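Long-range contacts in solute-binding periplasmic protein of iron/siderophore ABC transporter (Yersinia pestis, PDB 6B2Y), which probably binds chelated iron in the periplasm and delivers it to a partner ABC transporter for import into the cell: residues A[60-66]-A[83-88]; A[131-137]-A[157-163]; A[217-223]-A[273-279]; A[229-233]-A[262-268]. All coordinates share one frame. Residues are numbered along the deposited sequence.

Contact 1 (A[60-66]-A[83-88])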
# COMPACT_ATOMS: atom_id res chain seq x y z
N LEU A 60 4.02 -8.83 13.78
CA LEU A 60 3.65 -7.72 12.92
C LEU A 60 2.68 -6.82 13.68
O LEU A 60 1.51 -7.17 13.86
CB LEU A 60 3.05 -8.23 11.61
CG LEU A 60 4.05 -9.08 10.81
CD1 LEU A 60 3.42 -9.54 9.53
CD2 LEU A 60 5.36 -8.30 10.55
N GLY A 61 3.17 -5.65 14.11
CA GLY A 61 2.36 -4.71 14.88
C GLY A 61 1.27 -4.03 14.08
O GLY A 61 0.30 -3.54 14.67
N GLU A 62 1.44 -3.95 12.76
CA GLU A 62 0.38 -3.61 11.81
C GLU A 62 0.30 -4.74 10.80
O GLU A 62 1.31 -5.11 10.19
CB GLU A 62 0.68 -2.26 11.13
CG GLU A 62 1.09 -1.19 12.14
CD GLU A 62 1.51 0.13 11.51
OE1 GLU A 62 1.35 0.31 10.28
OE2 GLU A 62 1.97 1.01 12.27
N GLY A 63 -0.90 -5.31 10.63
CA GLY A 63 -1.01 -6.57 9.90
C GLY A 63 -0.52 -6.47 8.47
O GLY A 63 0.08 -7.40 7.94
N ARG A 64 -0.77 -5.33 7.83
CA ARG A 64 -0.42 -5.20 6.42
C ARG A 64 1.07 -5.00 6.20
O ARG A 64 1.51 -4.96 5.05
CB ARG A 64 -1.26 -4.09 5.80
CG ARG A 64 -2.73 -4.55 5.58
CD ARG A 64 -3.66 -3.41 5.26
NE ARG A 64 -3.89 -2.55 6.42
CZ ARG A 64 -4.58 -1.42 6.39
NH1 ARG A 64 -5.11 -0.99 5.25
NH2 ARG A 64 -4.74 -0.71 7.50
N LEU A 65 1.88 -4.93 7.26
CA LEU A 65 3.33 -5.04 7.08
C LEU A 65 3.72 -6.41 6.55
O LEU A 65 4.87 -6.60 6.14
CB LEU A 65 4.05 -4.73 8.39
CG LEU A 65 4.01 -3.23 8.70
CD1 LEU A 65 4.55 -2.89 10.09
CD2 LEU A 65 4.74 -2.43 7.60
N PHE A 66 2.79 -7.36 6.53
CA PHE A 66 3.06 -8.64 5.88
C PHE A 66 3.47 -8.46 4.43
O PHE A 66 4.29 -9.23 3.92
CB PHE A 66 1.82 -9.53 5.98
CG PHE A 66 1.93 -10.79 5.17
CD1 PHE A 66 2.85 -11.77 5.51
CD2 PHE A 66 1.11 -11.00 4.07
CE1 PHE A 66 2.96 -12.92 4.76
CE2 PHE A 66 1.22 -12.16 3.32
CZ PHE A 66 2.15 -13.12 3.67
N GLY A 83 2.53 -13.84 15.19
CA GLY A 83 1.38 -13.05 15.58
C GLY A 83 1.26 -11.83 14.70
O GLY A 83 2.28 -11.29 14.26
N TRP A 84 0.04 -11.37 14.42
CA TRP A 84 -0.07 -10.14 13.66
C TRP A 84 -1.33 -9.38 14.06
O TRP A 84 -2.34 -9.97 14.44
CB TRP A 84 -0.08 -10.38 12.14
CG TRP A 84 -1.02 -11.44 11.58
CD1 TRP A 84 -2.17 -11.94 12.16
CD2 TRP A 84 -0.88 -12.12 10.32
NE1 TRP A 84 -2.73 -12.88 11.33
CE2 TRP A 84 -1.97 -13.01 10.20
CE3 TRP A 84 0.07 -12.07 9.28
CZ2 TRP A 84 -2.14 -13.85 9.09
CZ3 TRP A 84 -0.11 -12.90 8.17
CH2 TRP A 84 -1.20 -13.78 8.09
N GLN A 85 -1.22 -8.06 13.97
CA GLN A 85 -2.36 -7.18 14.13
C GLN A 85 -3.42 -7.50 13.06
O GLN A 85 -3.11 -8.02 11.99
CB GLN A 85 -1.88 -5.73 14.03
CG GLN A 85 -2.89 -4.68 14.42
CD GLN A 85 -3.66 -4.21 13.23
OE1 GLN A 85 -3.29 -4.50 12.08
NE2 GLN A 85 -4.77 -3.52 13.47
N GLY A 86 -4.67 -7.18 13.37
CA GLY A 86 -5.79 -7.72 12.61
C GLY A 86 -6.02 -7.12 11.23
O GLY A 86 -6.89 -7.62 10.51
N ASP A 87 -5.26 -6.09 10.84
CA ASP A 87 -5.57 -5.40 9.59
C ASP A 87 -5.45 -6.29 8.36
O ASP A 87 -6.13 -6.06 7.35
CB ASP A 87 -4.66 -4.18 9.40
CG ASP A 87 -5.07 -2.99 10.25
OD1 ASP A 87 -6.09 -3.07 10.97
OD2 ASP A 87 -4.34 -1.98 10.20
N PHE A 88 -4.53 -7.26 8.36
CA PHE A 88 -4.37 -8.06 7.15
C PHE A 88 -5.59 -8.94 6.92
O PHE A 88 -6.18 -8.93 5.83
CB PHE A 88 -3.10 -8.91 7.24
CG PHE A 88 -2.88 -9.80 6.05
CD1 PHE A 88 -2.80 -9.26 4.77
CD2 PHE A 88 -2.75 -11.18 6.21
CE1 PHE A 88 -2.60 -10.08 3.67
CE2 PHE A 88 -2.55 -11.99 5.11
CZ PHE A 88 -2.48 -11.45 3.84
O HOH W 1 -1.79 -2.29 8.62
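The salt bridge from Arg64 NH2 to Asp87 OD2, 3.0 Å long, is the charged link of this contact. The contact lies at the C-terminal ends of neighbouring parallel strands in the N-terminal lobe of a periplasmic binding protein, and the bridge links the segments that follow them. A water bonded to Arg64 NE and to Asp87 OD2 adds a second bridge. Arg64 NH1 reaches further, to Asn332.

Gln85 ties the two turns together. Its OE1 accepts from Gly63 N at 2.9 Å and from Asp87 N at 2.8 Å; the second is a capping bond before helix 87-91. Its NE2 donates to Asp87 OD1. A CB on Gly63 would clash with Gln85 O and Phe88 N, so the close approach depends on the missing side chain.

Strand pairing is short. Leu60 N donates to Gly83 O at 3.1 Å, and Gln85 N donates to Leu60 O at 2.9 Å. Beyond it, Phe66, Trp84 and Phe88 form an aromatic cluster near a bound sodium ion, which lies about 5 Å from the Phe66 side chain. Trp84 points its edge at the face of Phe66, with CZ3 4.1 Å from Phe66 CD1. Phe66 CD2 meets Phe88 CZ at 3.6 Å.

Contact 2 (A[131-137]-A[157-163])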
# COMPACT_ATOMS: atom_id res chain seq x y z
N ASP A 131 10.91 -12.57 18.79
CA ASP A 131 12.30 -12.11 18.66
C ASP A 131 12.37 -10.64 18.27
O ASP A 131 13.37 -9.97 18.55
CB ASP A 131 13.04 -12.92 17.58
CG ASP A 131 13.24 -14.38 17.94
OD1 ASP A 131 13.39 -14.69 19.14
OD2 ASP A 131 13.26 -15.22 17.01
N ILE A 132 11.33 -10.13 17.61
CA ILE A 132 11.32 -8.79 17.05
C ILE A 132 9.87 -8.44 16.70
O ILE A 132 9.07 -9.34 16.41
CB ILE A 132 12.23 -8.71 15.81
CG1 ILE A 132 12.51 -7.26 15.42
CG2 ILE A 132 11.64 -9.51 14.64
CD1 ILE A 132 13.70 -7.12 14.50
N ALA A 133 9.53 -7.16 16.74
CA ALA A 133 8.23 -6.66 16.31
C ALA A 133 8.42 -5.49 15.36
O ALA A 133 9.36 -4.70 15.54
CB ALA A 133 7.37 -6.24 17.51
N ILE A 134 7.56 -5.37 14.36
CA ILE A 134 7.68 -4.33 13.34
C ILE A 134 6.43 -3.47 13.37
O ILE A 134 5.32 -4.00 13.43
CB ILE A 134 7.88 -4.94 11.93
CG1 ILE A 134 9.03 -5.95 11.94
CG2 ILE A 134 8.13 -3.85 10.92
CD1 ILE A 134 9.05 -6.85 10.72
N PHE A 135 6.62 -2.14 13.36
CA PHE A 135 5.51 -1.19 13.26
C PHE A 135 5.81 -0.16 12.19
O PHE A 135 6.94 -0.04 11.71
CB PHE A 135 5.26 -0.45 14.58
CG PHE A 135 4.75 -1.32 15.68
CD1 PHE A 135 5.61 -2.13 16.40
CD2 PHE A 135 3.40 -1.29 16.02
CE1 PHE A 135 5.14 -2.91 17.42
CE2 PHE A 135 2.94 -2.07 17.04
CZ PHE A 135 3.80 -2.88 17.75
N GLY A 136 4.79 0.62 11.84
CA GLY A 136 4.96 1.75 10.94
C GLY A 136 5.08 3.04 11.73
O GLY A 136 4.61 3.13 12.86
N LEU A 137 5.76 4.03 11.13
CA LEU A 137 5.79 5.37 11.71
C LEU A 137 4.37 5.91 11.82
O LEU A 137 3.49 5.58 11.01
CB LEU A 137 6.61 6.31 10.83
CG LEU A 137 8.12 6.18 10.78
CD1 LEU A 137 8.65 7.33 9.93
CD2 LEU A 137 8.71 6.21 12.17
N VAL A 157 11.60 -6.68 24.17
CA VAL A 157 11.53 -7.17 22.79
C VAL A 157 11.89 -6.02 21.85
O VAL A 157 11.33 -4.92 21.99
CB VAL A 157 10.14 -7.72 22.48
CG1 VAL A 157 9.98 -7.99 20.98
CG2 VAL A 157 9.89 -9.01 23.26
N PRO A 158 12.79 -6.23 20.89
CA PRO A 158 13.17 -5.14 19.99
C PRO A 158 12.02 -4.75 19.07
O PRO A 158 11.37 -5.62 18.49
CB PRO A 158 14.35 -5.72 19.19
CG PRO A 158 14.68 -7.04 19.85
CD PRO A 158 13.46 -7.50 20.55
N VAL A 159 11.79 -3.45 18.93
CA VAL A 159 10.75 -2.90 18.06
C VAL A 159 11.43 -2.07 16.98
O VAL A 159 12.26 -1.21 17.29
CB VAL A 159 9.74 -2.05 18.85
CG1 VAL A 159 8.76 -1.38 17.92
CG2 VAL A 159 9.02 -2.90 19.91
N VAL A 160 11.07 -2.31 15.72
CA VAL A 160 11.67 -1.62 14.58
C VAL A 160 10.55 -0.93 13.81
O VAL A 160 9.55 -1.57 13.46
CB VAL A 160 12.43 -2.60 13.67
CG1 VAL A 160 12.77 -1.95 12.34
CG2 VAL A 160 13.68 -3.13 14.37
N PHE A 161 10.74 0.37 13.52
CA PHE A 161 9.77 1.16 12.74
C PHE A 161 10.20 1.26 11.29
O PHE A 161 11.37 1.50 10.99
CB PHE A 161 9.60 2.56 13.32
CG PHE A 161 8.88 2.58 14.62
CD1 PHE A 161 7.49 2.65 14.66
CD2 PHE A 161 9.58 2.49 15.82
CE1 PHE A 161 6.82 2.64 15.88
CE2 PHE A 161 8.91 2.48 17.04
CZ PHE A 161 7.53 2.55 17.06
N VAL A 162 9.23 1.07 10.38
CA VAL A 162 9.40 1.27 8.95
C VAL A 162 8.41 2.35 8.50
O VAL A 162 7.56 2.79 9.26
CB VAL A 162 9.18 -0.02 8.14
CG1 VAL A 162 10.25 -1.05 8.48
CG2 VAL A 162 7.74 -0.57 8.39
N ASP A 163 8.54 2.78 7.24
CA ASP A 163 7.53 3.67 6.68
C ASP A 163 7.38 3.43 5.18
O ASP A 163 8.35 3.59 4.42
CB ASP A 163 7.85 5.14 6.91
CG ASP A 163 6.82 6.06 6.26
OD1 ASP A 163 5.61 5.86 6.51
OD2 ASP A 163 7.21 6.95 5.47
O HOH W 2 4.18 4.43 8.49
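This is a parallel strand pair at one side of the five-stranded sheet in the N-terminal lobe. Strand 159-162 is outermost, and strand 132-136 lies between it and strand 58-60. Helix 147-154 lies in the connection between the pair, a beta-alpha-beta unit.

Five backbone hydrogen bonds hold the register. Ala133 N donates to Pro158 O (3.0 Å), and Val160 N to Ala133 O (2.9 Å). Phe135 N then donates to Val160 O (3.0 Å), Val162 N to Phe135 O (2.9 Å) and Leu137 N to Val162 O (2.9 Å). The strand axes approach to 4.6 Å at 31°, a clear twist.

Ala133, Val159, Phe135 and Phe161 share one face. There Phe135 CD1 packs 3.6 Å from Val159 CG1, and Phe135 CB lies 3.7 Å from Phe161 CE1. Helix 147-154 covers part of this face through Val149 and Leu152. On the other face Ile134 CG2 meets Val162 CG2 at 4.2 Å, under Leu179 of helix 168-182.

At the C-terminal ends a water donates to Leu137 O (2.9 Å) and Asp163 OD1 (2.8 Å). Asp163 also accepts from the backbone of Arg165, Asn166 and Ser167. The chemistry is therefore divided: backbone bonds and apolar side chains join the strands, while polar groups gather where the chain leaves the sheet.

Contact 3 (A[217-223]-A[273-279])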
# COMPACT_ATOMS: atom_id res chain seq x y z
N SER A 217 -3.38 18.00 -13.98
CA SER A 217 -3.74 18.13 -12.58
C SER A 217 -4.51 16.88 -12.18
O SER A 217 -5.25 16.30 -12.98
CB SER A 217 -4.58 19.39 -12.34
OG SER A 217 -5.72 19.42 -13.17
N VAL A 218 -4.30 16.45 -10.95
CA VAL A 218 -4.78 15.14 -10.49
C VAL A 218 -5.37 15.30 -9.11
O VAL A 218 -4.77 15.93 -8.23
CB VAL A 218 -3.64 14.10 -10.43
CG1 VAL A 218 -4.20 12.73 -9.95
CG2 VAL A 218 -2.93 13.96 -11.78
N PHE A 219 -6.54 14.69 -8.90
CA PHE A 219 -7.08 14.53 -7.56
C PHE A 219 -7.27 13.05 -7.28
O PHE A 219 -7.90 12.34 -8.09
CB PHE A 219 -8.42 15.24 -7.38
CG PHE A 219 -8.99 15.09 -5.99
CD1 PHE A 219 -8.39 15.72 -4.91
CD2 PHE A 219 -10.09 14.27 -5.76
CE1 PHE A 219 -8.88 15.56 -3.63
CE2 PHE A 219 -10.59 14.12 -4.47
CZ PHE A 219 -9.98 14.76 -3.41
N ILE A 220 -6.73 12.57 -6.16
CA ILE A 220 -6.95 11.19 -5.72
C ILE A 220 -7.87 11.20 -4.50
O ILE A 220 -7.56 11.82 -3.47
CB ILE A 220 -5.63 10.45 -5.43
CG1 ILE A 220 -5.94 8.98 -5.08
CG2 ILE A 220 -4.85 11.11 -4.31
CD1 ILE A 220 -5.03 8.00 -5.74
N GLU A 221 -9.00 10.51 -4.60
CA GLU A 221 -9.91 10.35 -3.48
C GLU A 221 -9.63 8.99 -2.86
O GLU A 221 -9.99 7.95 -3.42
CB GLU A 221 -11.37 10.46 -3.93
CG GLU A 221 -12.30 10.58 -2.76
CD GLU A 221 -13.76 10.54 -3.16
OE1 GLU A 221 -14.60 10.45 -2.25
OE2 GLU A 221 -14.05 10.60 -4.37
N LEU A 222 -8.95 9.00 -1.71
CA LEU A 222 -8.64 7.75 -1.02
C LEU A 222 -9.88 7.16 -0.35
O LEU A 222 -10.65 7.87 0.30
CB LEU A 222 -7.54 7.97 0.01
CG LEU A 222 -6.22 8.44 -0.59
CD1 LEU A 222 -5.24 8.89 0.52
CD2 LEU A 222 -5.60 7.32 -1.43
N ARG A 223 -10.04 5.85 -0.47
CA ARG A 223 -11.21 5.15 0.06
C ARG A 223 -12.50 5.83 -0.37
O ARG A 223 -13.39 6.08 0.44
CB ARG A 223 -11.12 5.00 1.57
CG ARG A 223 -9.78 4.43 2.03
CD ARG A 223 -9.63 4.45 3.54
NE ARG A 223 -9.79 5.79 4.09
CZ ARG A 223 -10.73 6.11 4.98
NH1 ARG A 223 -10.82 7.36 5.44
NH2 ARG A 223 -11.58 5.19 5.41
N PRO A 273 -9.93 19.22 -11.61
CA PRO A 273 -8.74 18.44 -11.97
C PRO A 273 -8.89 17.77 -13.32
O PRO A 273 -9.97 17.32 -13.71
CB PRO A 273 -8.65 17.39 -10.85
CG PRO A 273 -10.07 17.28 -10.33
CD PRO A 273 -10.62 18.66 -10.43
N ASP A 274 -7.76 17.69 -14.03
CA ASP A 274 -7.76 17.02 -15.33
C ASP A 274 -8.08 15.54 -15.20
O ASP A 274 -8.76 14.96 -16.06
CB ASP A 274 -6.41 17.19 -16.01
CG ASP A 274 -6.10 18.63 -16.35
OD1 ASP A 274 -7.04 19.40 -16.63
OD2 ASP A 274 -4.89 18.98 -16.34
N ILE A 275 -7.61 14.91 -14.12
CA ILE A 275 -7.67 13.46 -13.94
C ILE A 275 -8.21 13.17 -12.54
O ILE A 275 -7.83 13.84 -11.57
CB ILE A 275 -6.28 12.82 -14.14
CG1 ILE A 275 -5.86 12.94 -15.60
CG2 ILE A 275 -6.26 11.36 -13.68
CD1 ILE A 275 -4.45 12.48 -15.87
N TYR A 276 -9.09 12.17 -12.43
CA TYR A 276 -9.68 11.76 -11.17
C TYR A 276 -9.31 10.31 -10.90
O TYR A 276 -9.44 9.46 -11.78
CB TYR A 276 -11.21 11.92 -11.17
CG TYR A 276 -11.88 11.25 -9.97
CD1 TYR A 276 -12.03 11.93 -8.78
CD2 TYR A 276 -12.34 9.95 -10.05
CE1 TYR A 276 -12.62 11.33 -7.68
CE2 TYR A 276 -12.93 9.33 -8.95
CZ TYR A 276 -13.08 10.03 -7.78
OH TYR A 276 -13.66 9.44 -6.68
N ILE A 277 -8.84 10.04 -9.68
CA ILE A 277 -8.48 8.69 -9.24
C ILE A 277 -9.22 8.40 -7.95
O ILE A 277 -9.21 9.23 -7.03
CB ILE A 277 -6.96 8.53 -9.01
CG1 ILE A 277 -6.17 9.00 -10.23
CG2 ILE A 277 -6.61 7.07 -8.72
CD1 ILE A 277 -4.66 8.81 -10.07
N ALA A 278 -9.82 7.21 -7.86
CA ALA A 278 -10.41 6.71 -6.63
C ALA A 278 -9.61 5.52 -6.14
O ALA A 278 -9.19 4.68 -6.93
CB ALA A 278 -11.88 6.30 -6.84
N SER A 279 -9.38 5.42 -4.83
CA SER A 279 -8.78 4.22 -4.26
C SER A 279 -9.83 3.44 -3.49
O SER A 279 -10.77 4.01 -2.93
CB SER A 279 -7.60 4.52 -3.32
OG SER A 279 -8.02 4.80 -2.00
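Phe219 lies beside Tyr276 on one face of the sheet, with its CB also 3.9 Å from Pro273 CG. Its CD2 is 4.3 Å from Tyr276 CD1, at the edge of the Phe219 ring. Further along this face Tyr276 OH donates to Glu221 OE2 at 2.6 Å. Glu221 OE2 also forms a salt bridge with Arg312, so the buried carboxylate has a second, charged partner.

The opposite face is aliphatic. Val218 CG1 meets Ile277 CD1 at 3.9 Å, and Ile220 CD1 meets Ile277 CG2 at 3.5 Å. Phe346 and Phe350 of helix 340-350 cover these residues.

Between the faces runs a parallel pairing. Ile275 N donates to Ser217 O (3.0 Å), Phe219 N to Ile275 O (3.1 Å) and Ile277 N to Phe219 O (2.9 Å). Glu221 N then donates to Ile277 O (2.8 Å), and Ser279 N to Glu221 O (3.0 Å).

Side chains close both ends. Asp274 N donates to Ser217 OG at 2.8 Å, and Ser217 N donates to Asp274 OD2 at 3.0 Å. At the other end Arg223 N donates to Ser279 OG at 2.7 Å, and the same hydroxyl bonds His331. Neighbouring parallel strands flanked by helices are characteristic of the alpha/beta lobes of periplasmic binding proteins; this pair lies within the C-terminal lobe.

Contact 4 (A[229-233]-A[262-268])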
# COMPACT_ATOMS: atom_id res chain seq x y z
N GLU A 229 -17.92 12.18 5.55
CA GLU A 229 -17.36 13.39 4.95
C GLU A 229 -16.50 13.03 3.75
O GLU A 229 -15.65 12.14 3.83
CB GLU A 229 -16.53 14.15 5.99
CG GLU A 229 -17.13 14.19 7.37
CD GLU A 229 -16.72 15.43 8.15
OE1 GLU A 229 -16.60 16.51 7.53
OE2 GLU A 229 -16.51 15.32 9.38
N CYS A 230 -16.71 13.73 2.64
CA CYS A 230 -16.06 13.29 1.42
C CYS A 230 -14.59 13.67 1.36
O CYS A 230 -14.12 14.61 2.02
CB CYS A 230 -16.72 13.86 0.17
SG CYS A 230 -15.72 13.42 -1.31
N CYS A 231 -13.88 12.92 0.53
CA CYS A 231 -12.67 13.38 -0.11
C CYS A 231 -11.51 13.39 0.88
O CYS A 231 -10.86 14.43 1.09
CB CYS A 231 -12.89 14.74 -0.76
SG CYS A 231 -14.48 15.00 -1.69
N GLY A 232 -11.26 12.25 1.50
CA GLY A 232 -9.92 11.97 1.96
C GLY A 232 -8.97 11.92 0.78
O GLY A 232 -9.36 11.53 -0.32
N THR A 233 -7.73 12.35 1.00
CA THR A 233 -6.79 12.45 -0.10
C THR A 233 -5.38 12.43 0.47
O THR A 233 -5.19 12.29 1.68
CB THR A 233 -7.06 13.71 -0.94
OG1 THR A 233 -6.28 13.66 -2.14
CG2 THR A 233 -6.73 14.98 -0.16
N THR A 262 -8.16 15.37 4.68
CA THR A 262 -9.44 15.54 4.02
C THR A 262 -9.51 16.92 3.36
O THR A 262 -9.06 17.91 3.93
CB THR A 262 -10.60 15.37 5.01
OG1 THR A 262 -10.63 14.03 5.50
CG2 THR A 262 -11.95 15.67 4.36
N VAL A 263 -10.04 16.97 2.14
CA VAL A 263 -10.29 18.21 1.42
C VAL A 263 -11.77 18.25 1.09
O VAL A 263 -12.33 17.25 0.64
CB VAL A 263 -9.43 18.29 0.14
CG1 VAL A 263 -9.86 19.47 -0.74
CG2 VAL A 263 -7.94 18.37 0.50
N ASN A 264 -12.42 19.38 1.33
CA ASN A 264 -13.87 19.39 1.16
C ASN A 264 -14.23 19.32 -0.32
O ASN A 264 -13.48 19.75 -1.20
CB ASN A 264 -14.50 20.61 1.80
CG ASN A 264 -15.21 20.28 3.11
OD1 ASN A 264 -16.33 19.75 3.10
ND2 ASN A 264 -14.57 20.58 4.24
N LEU A 265 -15.42 18.76 -0.59
CA LEU A 265 -15.84 18.49 -1.96
C LEU A 265 -15.87 19.76 -2.80
O LEU A 265 -15.57 19.72 -4.00
CB LEU A 265 -17.20 17.79 -1.98
CG LEU A 265 -17.76 17.50 -3.37
CD1 LEU A 265 -16.76 16.68 -4.19
CD2 LEU A 265 -19.10 16.77 -3.31
N GLU A 266 -16.23 20.89 -2.19
CA GLU A 266 -16.30 22.14 -2.95
C GLU A 266 -14.94 22.53 -3.51
O GLU A 266 -14.87 23.10 -4.61
CB GLU A 266 -16.86 23.26 -2.06
CG GLU A 266 -18.29 23.02 -1.55
CD GLU A 266 -18.36 22.02 -0.40
OE1 GLU A 266 -19.38 21.31 -0.29
OE2 GLU A 266 -17.39 21.95 0.40
N LYS A 267 -13.86 22.22 -2.79
CA LYS A 267 -12.53 22.58 -3.28
C LYS A 267 -12.11 21.68 -4.44
O LYS A 267 -11.51 22.15 -5.41
CB LYS A 267 -11.52 22.50 -2.15
CG LYS A 267 -11.61 23.64 -1.16
CD LYS A 267 -11.35 23.16 0.25
CE LYS A 267 -11.07 24.34 1.18
NZ LYS A 267 -10.29 25.39 0.48
N VAL A 268 -12.43 20.38 -4.36
CA VAL A 268 -12.16 19.48 -5.48
C VAL A 268 -12.83 20.00 -6.74
O VAL A 268 -12.20 20.11 -7.80
CB VAL A 268 -12.62 18.05 -5.14
CG1 VAL A 268 -12.21 17.09 -6.25
CG2 VAL A 268 -12.04 17.62 -3.81
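The disulfide between the adjacent residues Cys230 and Cys231 forms much of the apolar centre, with an SG-SG distance of 2.0 Å. Cys231 SG rests 3.8 Å from Leu265 CD1 and 4.2 Å from Val268 CG2, at the start of helix 265-271. Cys230 SG is more distant, 4.5 Å from Leu265 CD1. Beneath the sulfurs lies strand 217-221: Phe219 touches Cys231, Thr233 and Val268.

A second apolar contact lies further along, where Thr233 CG2 meets Val263 CG2 at 3.7 Å. The hydroxyl of Thr233 instead bonds Ile220 O.

Outward from here the backbones come together. Gly232 and Thr262 form an antiparallel, non-hydrogen-bonded pair in a small two-stranded antiparallel sheet of strands 232-234 and 260-262, and their CA atoms are 4.1 Å apart. Next to it Val263 N donates to Cys231 O at 2.9 Å, nearly straight at 172°. Thr262 CA gives the same oxygen a CA-H...O contact at 3.4 Å. Cys231 has phi and psi of 75° and 55°, a left-handed conformation at the bend before the strand. At the exposed edge Thr262 CG2 lies 3.4 Å from Cys230 O.

One backbone hydrogen bond serves the contact, and sulfur and aliphatic groups supply most of the rest. The vicinal disulfide thus acts here as a compact apolar surface against the helix start, as well as a covalent link within its own turn.

How the contacts relate
From the N terminus, contact 1 closes first, joining strand 58-60 and the turn after it to strand 81-85 and helix 87-91. Contact 2 follows in series and pairs strands 132-136 and 159-162. The two meet in one sheet, where Gly61 N probably bonds Ile134 O at 2.8 Å. The chain then passes through helix 186-207 to the C-terminal lobe. Contact 3 closes a long loop there, and contact 4 is nested inside it. These two touch as well: Leu222 N lies 2.9 Å from Gly232 O, a probable hydrogen bond. Contacts 1 and 3 lie on opposite sides of the chain's centre, their own centres about 28 Å apart.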